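Side-chain contacts in uncharacterized protein (PDB 3HIU), which is of unknown function but belongs to the ferritin-like clan, folding as a bundle of four long helices that pairs with a second copy: residues E5-W10 with A121-V126; Q57-L62 with A127-D132. One frame throughout, in Å; residues are numbered along the deposited sequence.

Interaction 1 of 2, residues E5-W10 with A121-V126. With EDO (1,2-ethanediol), chain R.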
loop_
_atom_site.group_PDB
_atom_site.type_symbol
_atom_site.label_atom_id
_atom_site.label_comp_id
_atom_site.label_asym_id
_atom_site.label_seq_id
_atom_site.Cartn_x
_atom_site.Cartn_y
_atom_site.Cartn_z
ATOM N N GLU B 5 -4.790 -3.041 -26.141
ATOM C CA GLU B 5 -5.908 -3.388 -25.273
ATOM C C GLU B 5 -5.496 -3.911 -23.891
ATOM O O GLU B 5 -6.338 -4.047 -23.009
ATOM C CB GLU B 5 -6.888 -4.331 -25.988
ATOM C CG GLU B 5 -8.206 -3.670 -26.457
ATOM C CD GLU B 5 -8.024 -2.330 -27.172
ATOM O OE1 GLU B 5 -8.588 -2.153 -28.272
ATOM O OE2 GLU B 5 -7.331 -1.444 -26.631
ATOM N N ARG B 6 -4.212 -4.189 -23.692
ATOM C CA ARG B 6 -3.715 -4.423 -22.339
ATOM C C ARG B 6 -3.401 -3.085 -21.669
ATOM O O ARG B 6 -3.691 -2.880 -20.495
ATOM C CB ARG B 6 -2.471 -5.305 -22.346
ATOM C CG ARG B 6 -1.702 -5.261 -21.032
ATOM C CD ARG B 6 -2.565 -5.772 -19.896
ATOM N NE ARG B 6 -2.962 -7.151 -20.142
ATOM C CZ ARG B 6 -3.979 -7.759 -19.544
ATOM N NH1 ARG B 6 -4.255 -9.024 -19.839
ATOM N NH2 ARG B 6 -4.721 -7.105 -18.660
ATOM N N LEU B 7 -2.796 -2.182 -22.433
ATOM C CA LEU B 7 -2.534 -0.814 -22.001
ATOM C C LEU B 7 -3.860 -0.161 -21.600
ATOM O O LEU B 7 -3.983 0.415 -20.518
ATOM C CB LEU B 7 -1.898 -0.033 -23.159
ATOM C CG LEU B 7 -0.925 1.122 -22.914
ATOM C CD1 LEU B 7 -0.949 2.076 -24.090
ATOM C CD2 LEU B 7 -1.250 1.858 -21.638
ATOM N N VAL B 8 -4.849 -0.264 -22.486
ATOM C CA VAL B 8 -6.201 0.234 -22.237
ATOM C C VAL B 8 -6.821 -0.417 -20.995
ATOM O O VAL B 8 -7.463 0.255 -20.176
ATOM C CB VAL B 8 -7.113 -0.027 -23.450
ATOM C CG1 VAL B 8 -8.562 0.231 -23.098
ATOM C CG2 VAL B 8 -6.676 0.828 -24.642
ATOM N N LYS B 9 -6.620 -1.727 -20.863
ATOM C CA LYS B 9 -7.060 -2.480 -19.687
ATOM C C LYS B 9 -6.526 -1.908 -18.355
ATOM O O LYS B 9 -7.298 -1.697 -17.412
ATOM C CB LYS B 9 -6.653 -3.945 -19.841
ATOM C CG LYS B 9 -7.505 -4.914 -19.055
ATOM C CD LYS B 9 -6.956 -5.119 -17.661
ATOM C CE LYS B 9 -7.938 -5.877 -16.780
ATOM N NZ LYS B 9 -7.547 -5.738 -15.349
ATOM N N TRP B 10 -5.211 -1.663 -18.284
ATOM C CA TRP B 10 -4.574 -1.108 -17.083
ATOM C C TRP B 10 -4.826 0.381 -16.936
ATOM O O TRP B 10 -4.903 0.895 -15.821
ATOM C CB TRP B 10 -3.074 -1.418 -17.058
ATOM C CG TRP B 10 -2.830 -2.870 -16.878
ATOM C CD1 TRP B 10 -3.734 -3.780 -16.470
ATOM C CD2 TRP B 10 -1.600 -3.581 -17.078
ATOM N NE1 TRP B 10 -3.161 -5.025 -16.407
ATOM C CE2 TRP B 10 -1.846 -4.927 -16.770
ATOM C CE3 TRP B 10 -0.319 -3.210 -17.484
ATOM C CZ2 TRP B 10 -0.863 -5.910 -16.861
ATOM C CZ3 TRP B 10 0.660 -4.189 -17.568
ATOM C CH2 TRP B 10 0.382 -5.519 -17.260
ATOM N N ALA B 121 3.836 -1.193 -25.929
ATOM C CA ALA B 121 2.832 -0.848 -26.936
ATOM C C ALA B 121 3.334 0.249 -27.875
ATOM O O ALA B 121 2.646 0.625 -28.827
ATOM C CB ALA B 121 1.528 -0.426 -26.271
ATOM N N GLY B 122 4.532 0.758 -27.596
ATOM C CA GLY B 122 5.115 1.817 -28.393
ATOM C C GLY B 122 4.304 3.094 -28.332
ATOM O O GLY B 122 4.334 3.903 -29.260
ATOM N N GLU B 123 3.557 3.262 -27.246
ATOM C CA GLU B 123 2.859 4.512 -26.979
ATOM C C GLU B 123 3.725 5.305 -26.022
ATOM O O GLU B 123 3.531 5.259 -24.809
ATOM C CB GLU B 123 1.486 4.257 -26.347
ATOM C CG GLU B 123 0.451 3.599 -27.256
ATOM C CD GLU B 123 -0.142 4.549 -28.291
ATOM O OE1 GLU B 123 0.109 5.770 -28.211
ATOM O OE2 GLU B 123 -0.868 4.066 -29.187
ATOM N N GLN B 124 4.698 6.026 -26.555
ATOM C CA GLN B 124 5.647 6.711 -25.692
ATOM C C GLN B 124 5.063 7.945 -24.990
ATOM O O GLN B 124 5.527 8.320 -23.921
ATOM C CB GLN B 124 6.928 7.048 -26.455
ATOM C CG GLN B 124 7.729 5.821 -26.890
ATOM C CD GLN B 124 8.372 5.079 -25.724
ATOM O OE1 GLN B 124 8.530 5.628 -24.631
ATOM N NE2 GLN B 124 8.751 3.823 -25.957
ATOM N N GLU B 125 4.048 8.566 -25.581
ATOM C CA GLU B 125 3.371 9.704 -24.954
ATOM C C GLU B 125 2.564 9.250 -23.744
ATOM O O GLU B 125 2.575 9.912 -22.714
ATOM C CB GLU B 125 2.440 10.423 -25.941
ATOM C CG GLU B 125 3.141 11.140 -27.086
ATOM C CD GLU B 125 3.353 10.258 -28.314
ATOM O OE1 GLU B 125 3.056 9.042 -28.254
ATOM O OE2 GLU B 125 3.816 10.788 -29.347
ATOM N N VAL B 126 1.848 8.135 -23.880
ATOM C CA VAL B 126 1.127 7.543 -22.758
ATOM C C VAL B 126 2.114 7.253 -21.628
ATOM O O VAL B 126 1.851 7.554 -20.473
ATOM C CB VAL B 126 0.392 6.236 -23.168
ATOM C CG1 VAL B 126 -0.335 5.637 -21.977
ATOM C CG2 VAL B 126 -0.588 6.512 -24.284
HETATM C C1 EDO R . -6.299 -8.084 -22.345
HETATM O O1 EDO R . -7.101 -6.976 -21.925
HETATM C C2 EDO R . -6.955 -9.393 -21.909
HETATM O O2 EDO R . -6.079 -10.492 -22.198
#

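Interaction 2 of 2, residues Q57-L62 with A127-D132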
loop_
_atom_site.group_PDB
_atom_site.type_symbol
_atom_site.label_atom_id
_atom_site.label_comp_id
_atom_site.label_asym_id
_atom_site.label_seq_id
_atom_site.Cartn_x
_atom_site.Cartn_y
_atom_site.Cartn_z
ATOM N N GLN B 57 -7.714 9.701 -18.724
ATOM C CA GLN B 57 -8.871 9.622 -19.626
ATOM C C GLN B 57 -8.518 10.089 -21.024
ATOM O O GLN B 57 -9.023 9.546 -22.008
ATOM C CB GLN B 57 -10.054 10.437 -19.117
ATOM C CG GLN B 57 -10.965 10.890 -20.239
ATOM C CD GLN B 57 -12.356 11.232 -19.770
ATOM O OE1 GLN B 57 -12.644 11.209 -18.575
ATOM N NE2 GLN B 57 -13.235 11.548 -20.714
ATOM N N ARG B 58 -7.667 11.105 -21.108
ATOM C CA ARG B 58 -7.123 11.511 -22.389
ATOM C C ARG B 58 -6.411 10.334 -23.057
ATOM O O ARG B 58 -6.426 10.197 -24.289
ATOM C CB ARG B 58 -6.172 12.686 -22.214
ATOM C CG ARG B 58 -6.867 13.946 -21.745
ATOM C CD ARG B 58 -6.153 15.191 -22.259
ATOM N NE ARG B 58 -4.700 15.034 -22.221
ATOM C CZ ARG B 58 -3.910 15.515 -21.262
ATOM N NH1 ARG B 58 -2.599 15.314 -21.318
ATOM N NH2 ARG B 58 -4.428 16.201 -20.249
ATOM N N CYS B 59 -5.803 9.480 -22.236
ATOM C CA CYS B 59 -5.114 8.292 -22.731
ATOM C C CYS B 59 -6.091 7.191 -23.141
ATOM O O CYS B 59 -5.807 6.393 -24.033
ATOM C CB CYS B 59 -4.134 7.763 -21.681
ATOM S SG CYS B 59 -2.647 8.769 -21.451
ATOM N N LEU B 60 -7.247 7.149 -22.491
ATOM C CA LEU B 60 -8.276 6.179 -22.854
ATOM C C LEU B 60 -9.042 6.640 -24.099
ATOM O O LEU B 60 -9.459 5.826 -24.925
ATOM C CB LEU B 60 -9.235 5.930 -21.681
ATOM C CG LEU B 60 -8.811 4.890 -20.633
ATOM C CD1 LEU B 60 -9.667 4.995 -19.365
ATOM C CD2 LEU B 60 -8.855 3.473 -21.218
ATOM N N GLU B 61 -9.215 7.950 -24.231
ATOM C CA GLU B 61 -9.849 8.515 -25.414
ATOM C C GLU B 61 -8.953 8.357 -26.644
ATOM O O GLU B 61 -9.432 8.057 -27.734
ATOM C CB GLU B 61 -10.231 9.978 -25.166
ATOM C CG GLU B 61 -11.381 10.112 -24.175
ATOM C CD GLU B 61 -11.585 11.521 -23.653
ATOM O OE1 GLU B 61 -10.610 12.299 -23.609
ATOM O OE2 GLU B 61 -12.727 11.847 -23.271
ATOM N N LEU B 62 -7.652 8.539 -26.458
ATOM C CA LEU B 62 -6.687 8.335 -27.533
ATOM C C LEU B 62 -6.694 6.918 -28.138
ATOM O O LEU B 62 -6.668 6.764 -29.362
ATOM C CB LEU B 62 -5.269 8.677 -27.059
ATOM C CG LEU B 62 -4.138 8.098 -27.923
ATOM C CD1 LEU B 62 -4.120 8.769 -29.305
ATOM C CD2 LEU B 62 -2.769 8.193 -27.243
ATOM N N ALA B 127 3.266 6.692 -21.987
ATOM C CA ALA B 127 4.287 6.315 -21.020
ATOM C C ALA B 127 4.774 7.502 -20.189
ATOM O O ALA B 127 5.068 7.360 -19.000
ATOM C CB ALA B 127 5.451 5.633 -21.729
ATOM N N GLN B 128 4.866 8.670 -20.814
ATOM C CA GLN B 128 5.312 9.872 -20.112
ATOM C C GLN B 128 4.246 10.327 -19.122
ATOM O O GLN B 128 4.550 10.604 -17.966
ATOM C CB GLN B 128 5.653 11.004 -21.096
ATOM C CG GLN B 128 6.979 11.740 -20.801
ATOM C CD GLN B 128 6.887 12.747 -19.659
ATOM O OE1 GLN B 128 7.469 12.545 -18.590
ATOM N NE2 GLN B 128 6.162 13.839 -19.887
ATOM N N ILE B 129 2.997 10.408 -19.579
ATOM C CA ILE B 129 1.888 10.692 -18.679
ATOM C C ILE B 129 2.126 9.880 -17.416
ATOM O O ILE B 129 2.210 10.419 -16.314
ATOM C CB ILE B 129 0.513 10.279 -19.269
ATOM C CG1 ILE B 129 0.305 10.868 -20.663
ATOM C CG2 ILE B 129 -0.618 10.743 -18.358
ATOM C CD1 ILE B 129 -0.095 12.329 -20.651
ATOM N N CYS B 130 2.275 8.575 -17.610
ATOM C CA CYS B 130 2.305 7.638 -16.502
ATOM C C CYS B 130 3.513 7.789 -15.586
ATOM O O CYS B 130 3.421 7.538 -14.386
ATOM C CB CYS B 130 2.202 6.217 -17.028
ATOM S SG CYS B 130 0.650 5.938 -17.849
ATOM N N GLU B 131 4.646 8.191 -16.144
ATOM C CA GLU B 131 5.843 8.383 -15.334
ATOM C C GLU B 131 5.686 9.649 -14.500
ATOM O O GLU B 131 6.274 9.779 -13.420
ATOM C CB GLU B 131 7.097 8.477 -16.214
ATOM C CG GLU B 131 7.536 7.161 -16.849
ATOM C CD GLU B 131 8.440 7.366 -18.065
ATOM O OE1 GLU B 131 9.120 8.413 -18.148
ATOM O OE2 GLU B 131 8.469 6.480 -18.948
ATOM N N ASP B 132 4.885 10.580 -15.012
ATOM C CA ASP B 132 4.697 11.858 -14.343
ATOM C C ASP B 132 3.711 11.707 -13.196
ATOM O O ASP B 132 3.942 12.227 -12.104
ATOM C CB ASP B 132 4.264 12.947 -15.329
ATOM C CG ASP B 132 5.413 13.435 -16.197
ATOM O OD1 ASP B 132 6.551 13.514 -15.684
ATOM O OD2 ASP B 132 5.188 13.735 -17.392
#

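Interaction 1 of 2, residues E5-W10 with A121-V126
At one end of the four-helix bundle, Leu7 of helix 2-28 packs against the turn that joins helix 94-120 to helix 124-159, meeting Ala121, Glu123 and Val126. Its two methyl branches divide the work. CD1 faces the turn: it lies 3.8 Å from CG of Glu123 and 4.1 Å from CB of Ala121. CD2 faces the start of the next helix, where it meets CG1 of Val126 tip to tip at 3.9 Å. With CG anti to the backbone N (chi1 -150°), the Leu7 side chain spans the gap between backbones whose nearest CA atoms, those of Leu7 and Ala121, are 7.3 Å apart. A branched leucine suits the place because its two methyls can touch the turn and the new helix at once.

Across from it the chain reverses tightly. Gly122 ends the preceding helix in a Schellman motif, its positive phi of 63° being easy for a residue without a side chain, and Glu123 follows as the N-cap residue of helix 124-159. Glu123 offers Leu7 its aliphatic CB and CG, while its carboxylate makes a long, weak ion pair with Arg4. All the touching atoms are carbons; Leu114 and Leu63 extend the apolar patch around Leu7.

Another side of segment 5-10 forms part of the subunit interface. Arg6 lays CD over one face of the Trp10 ring and makes salt bridges with Glu159 and Asp91 of the second subunit; Asp91 of that subunit also binds Lys9 and Trp10. Leu7 thus faces the core of its own helical bundle, beside a helix-turn-helix connection in which a Schellman motif ends helix 94-120 and Glu123 N-caps the next helix.

Interaction 2 of 2, residues Q57-L62 with A127-D132
Cys59 and Ile129 make the central touch between 57-62 and 127-132, with SG of Cys59 3.7 Å from CG1 of Ile129. The sulfur sits on CG1, with the other carbons just behind, since CB of Ile129 is 4.1 Å and CG2 4.2 Å from the same SG. One thiol therefore rests on three carbons rather than on a single methyl. In Cys59, SG stands anti to the carbonyl carbon (chi1 -72°), a setting that directs it across the gap.

Beside this pair, the charged end of the exposed Arg58 lies alongside the outer methyl of Ile129. NH1 approaches CD1 at 4.0 Å, a loose contact at the border, and the two side chains cross at about a right angle; the methyl lies obliquely to the guanidinium group. Arginine fits such an exposed position, being long enough to reach the methyl from the neighbouring helix. Isoleucine is a good counterpart, because its beta-branched stem meets the buried sulfur while its delta carbon reaches outward to the arginine.

The helices behind these side chains set the spacing: CA of Cys59 and CA of Ile129, the nearest such pair, are 8.4 Å apart. Cys59 is backed by Leu11 of helix 2-28 and by Val126, about one turn before Ile129. Away from the contact, NE2 of Gln57 donates a 2.6 Å hydrogen bond to OE2 of Glu61, one helical turn along, nearly straight at 167°; OE2 lies in the plane of the Gln57 amide, whereas NE2 stands above the plane of the Glu61 carboxylate.

Chemically, this contact is consistent with dispersion and burial of apolar surface, with a compact, polarisable sulfur inside and an exposed cation at the margin.

Interactions 1 and 2 lie side by side on helix 124-159, their centres about 8 Å apart, and together tie its first turns to helices 2-28 and 36-62. Val126 is shared between them: it belongs to 121-126, yet its CG1 is 3.9 Å from SG of Cys59 and its CG2 4.0 Å from CD2 of Leu62. O of Val8 also packs 3.7 Å from CD2 of Leu60. The two contacts merge into one largely apolar patch. The sodium site residues, Thr49 and Gln52, lie in neither contact, and the ion is about 12 Å from the Ile129 side chain; a 1,2-ethanediol, probably from the crystallisation liquor, lies about 4 Å from that side chain.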